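Local coordinates for protein histone-lysine N-methyltransferase, H3 lysine-9 specific SUVH4 (Arabidopsis thaliana, PDB 4QEO) that methylates histone H3 at a lysine whose methylation marks transcriptional repression, and binds methylated DNA, coupling histone methylation to the maintenance of non-CG DNA methylation, at residues Phe355-Phe360 and Val369-Tyr374. Numbering follows the deposited sequence.
Sequences FNLEVF and VRSWEY
Glu-358 OE1 takes two N-H groups at once. Trp-372 NE1 reaches it from within the indole plane, 2.6 Å away and nearly straight (164°), while Arg-370 NE makes a salt bridge to it at 3.1 Å. The donors come from opposite sides of the carboxylate plane, Arg-370 NE steeply and Trp-372 NE1 at a shallower slant; that plane stands almost perpendicular to the indole and the guanidinium alike. Arg-370 NH2 adds a weak bond to Glu-358 OE2. The guanidinium lays one face on the Phe-360 ring in a cation-pi stack, with Arg-370 CZ 4.0 Å from the ring centroid and the planes 22° apart. An alanine in place of Arg-370 would remove the salt bridge and the stack, and would probably leave the Glu-358 carboxylate with less charge compensation and Phe-360 less firmly held. The arrangement rides on the antiparallel beta hairpin 357-361/367-371 at the start of the SET domain, near the S-adenosyl-L-homocysteine pocket. Glu-358 and Arg-370 form a hydrogen-bonded pair, N to O at 2.9 Å in both directions. On the opposite face of the hairpin, Val-359 CG2 meets Val-369 CG2 at 3.7 Å and Leu-357 CD2 rests against Ser-371 CB. Beyond the strands the pairing continues from Trp-372 N to Asn-356 O, and Glu-373 OE1 receives Asn-356 N at 2.6 Å through its anti lone pair. Ser-371 OG donates to Glu-373 O, linking the strand end to the backbone two residues on. Farther out, Thr-257 OG1 bonds Glu-358 OE2, and Phe-70 meets the Tyr-374 ring nearly at a right angle.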
loop_
_atom_site.group_PDB
_atom_site.type_symbol
_atom_site.label_atom_id
_atom_site.label_comp_id
_atom_site.label_asym_id
_atom_site.label_seq_id
_atom_site.Cartn_x
_atom_site.Cartn_y
_atom_site.Cartn_z
ATOM N N PHE A 355 -9.519 4.569 -9.421
ATOM C CA PHE A 355 -8.478 5.542 -9.067
ATOM C C PHE A 355 -8.086 6.452 -10.219
ATOM O O PHE A 355 -8.125 6.051 -11.381
ATOM C CB PHE A 355 -7.204 4.839 -8.567
ATOM C CG PHE A 355 -7.453 3.793 -7.517
ATOM C CD1 PHE A 355 -7.706 4.152 -6.211
ATOM C CD2 PHE A 355 -7.419 2.448 -7.841
ATOM C CE1 PHE A 355 -7.936 3.189 -5.238
ATOM C CE2 PHE A 355 -7.648 1.479 -6.877
ATOM C CZ PHE A 355 -7.909 1.853 -5.571
ATOM N N ASN A 356 -7.667 7.669 -9.876
ATOM C CA ASN A 356 -7.120 8.595 -10.851
ATOM C C ASN A 356 -5.657 8.259 -11.113
ATOM O O ASN A 356 -4.817 8.404 -10.237
ATOM C CB ASN A 356 -7.270 10.036 -10.345
ATOM C CG ASN A 356 -8.735 10.450 -10.201
ATOM O OD1 ASN A 356 -9.522 10.305 -11.133
ATOM N ND2 ASN A 356 -9.101 10.960 -9.027
ATOM N N LEU A 357 -5.363 7.810 -12.324
ATOM C CA LEU A 357 -4.025 7.360 -12.659
ATOM C C LEU A 357 -3.423 8.224 -13.743
ATOM O O LEU A 357 -4.113 9.004 -14.398
ATOM C CB LEU A 357 -4.061 5.915 -13.156
ATOM C CG LEU A 357 -4.733 4.896 -12.237
ATOM C CD1 LEU A 357 -4.628 3.512 -12.837
ATOM C CD2 LEU A 357 -4.120 4.933 -10.841
ATOM N N GLU A 358 -2.126 8.058 -13.946
ATOM C CA GLU A 358 -1.424 8.818 -14.956
ATOM C C GLU A 358 -0.368 7.936 -15.603
ATOM O O GLU A 358 0.320 7.176 -14.919
ATOM C CB GLU A 358 -0.779 10.053 -14.319
ATOM C CG GLU A 358 0.114 10.854 -15.250
ATOM C CD GLU A 358 0.952 11.901 -14.514
ATOM O OE1 GLU A 358 0.813 12.030 -13.279
ATOM O OE2 GLU A 358 1.760 12.592 -15.175
ATOM N N VAL A 359 -0.266 8.008 -16.924
ATOM C CA VAL A 359 0.859 7.396 -17.614
ATOM C C VAL A 359 1.895 8.487 -17.813
ATOM O O VAL A 359 1.554 9.603 -18.190
ATOM C CB VAL A 359 0.439 6.791 -18.968
ATOM C CG1 VAL A 359 1.661 6.376 -19.777
ATOM C CG2 VAL A 359 -0.478 5.602 -18.740
ATOM N N PHE A 360 3.154 8.185 -17.523
ATOM C CA PHE A 360 4.217 9.168 -17.690
ATOM C C PHE A 360 5.476 8.562 -18.291
ATOM O O PHE A 360 5.761 7.384 -18.096
ATOM C CB PHE A 360 4.540 9.854 -16.362
ATOM C CG PHE A 360 5.146 8.942 -15.330
ATOM C CD1 PHE A 360 4.351 8.081 -14.588
ATOM C CD2 PHE A 360 6.511 8.971 -15.075
ATOM C CE1 PHE A 360 4.910 7.253 -13.621
ATOM C CE2 PHE A 360 7.074 8.146 -14.114
ATOM C CZ PHE A 360 6.270 7.289 -13.386
ATOM N N VAL A 369 3.291 3.973 -15.103
ATOM C CA VAL A 369 1.996 4.405 -14.566
ATOM C C VAL A 369 2.129 4.744 -13.087
ATOM O O VAL A 369 2.830 4.049 -12.346
ATOM C CB VAL A 369 0.904 3.321 -14.752
ATOM C CG1 VAL A 369 -0.400 3.725 -14.055
ATOM C CG2 VAL A 369 0.657 3.052 -16.237
ATOM N N ARG A 370 1.484 5.829 -12.656
ATOM C CA ARG A 370 1.414 6.141 -11.231
ATOM C C ARG A 370 0.007 6.545 -10.825
ATOM O O ARG A 370 -0.855 6.755 -11.673
ATOM C CB ARG A 370 2.433 7.219 -10.833
ATOM C CG ARG A 370 2.246 8.563 -11.530
ATOM C CD ARG A 370 3.500 9.443 -11.383
ATOM N NE ARG A 370 3.342 10.724 -12.064
ATOM C CZ ARG A 370 4.348 11.446 -12.556
ATOM N NH1 ARG A 370 5.594 11.007 -12.459
ATOM N NH2 ARG A 370 4.108 12.603 -13.157
ATOM N N SER A 371 -0.227 6.632 -9.521
ATOM C CA SER A 371 -1.541 7.008 -9.024
ATOM C C SER A 371 -1.540 8.392 -8.392
ATOM O O SER A 371 -0.557 8.808 -7.779
ATOM C CB SER A 371 -2.057 5.980 -8.016
ATOM O OG SER A 371 -3.296 6.404 -7.476
ATOM N N TRP A 372 -2.653 9.103 -8.543
ATOM C CA TRP A 372 -2.789 10.435 -7.966
ATOM C C TRP A 372 -3.448 10.378 -6.607
ATOM O O TRP A 372 -3.509 11.371 -5.901
ATOM C CB TRP A 372 -3.605 11.342 -8.881
ATOM C CG TRP A 372 -2.860 11.814 -10.086
ATOM C CD1 TRP A 372 -1.603 11.453 -10.472
ATOM C CD2 TRP A 372 -3.331 12.741 -11.062
ATOM N NE1 TRP A 372 -1.262 12.101 -11.636
ATOM C CE2 TRP A 372 -2.310 12.898 -12.019
ATOM C CE3 TRP A 372 -4.526 13.450 -11.226
ATOM C CZ2 TRP A 372 -2.445 13.735 -13.122
ATOM C CZ3 TRP A 372 -4.660 14.280 -12.323
ATOM C CH2 TRP A 372 -3.625 14.417 -13.256
ATOM N N GLU A 373 -3.955 9.211 -6.247
ATOM C CA GLU A 373 -4.584 9.041 -4.946
ATOM C C GLU A 373 -4.109 7.771 -4.257
ATOM O O GLU A 373 -3.451 6.925 -4.862
ATOM C CB GLU A 373 -6.113 9.036 -5.072
ATOM C CG GLU A 373 -6.628 8.679 -6.451
ATOM C CD GLU A 373 -8.144 8.582 -6.509
ATOM O OE1 GLU A 373 -8.694 8.423 -7.619
ATOM O OE2 GLU A 373 -8.788 8.658 -5.442
ATOM N N TYR A 374 -4.462 7.653 -2.987
ATOM C CA TYR A 374 -4.104 6.503 -2.174
ATOM C C TYR A 374 -4.771 5.234 -2.681
ATOM O O TYR A 374 -5.948 5.249 -3.029
ATOM C CB TYR A 374 -4.486 6.777 -0.718
ATOM C CG TYR A 374 -3.564 7.781 -0.044
ATOM C CD1 TYR A 374 -2.325 7.391 0.439
ATOM C CD2 TYR A 374 -3.929 9.116 0.096
ATOM C CE1 TYR A 374 -1.472 8.302 1.055
ATOM C CE2 TYR A 374 -3.081 10.032 0.704
ATOM C CZ TYR A 374 -1.855 9.621 1.177
ATOM O OH TYR A 374 -1.011 10.528 1.787
#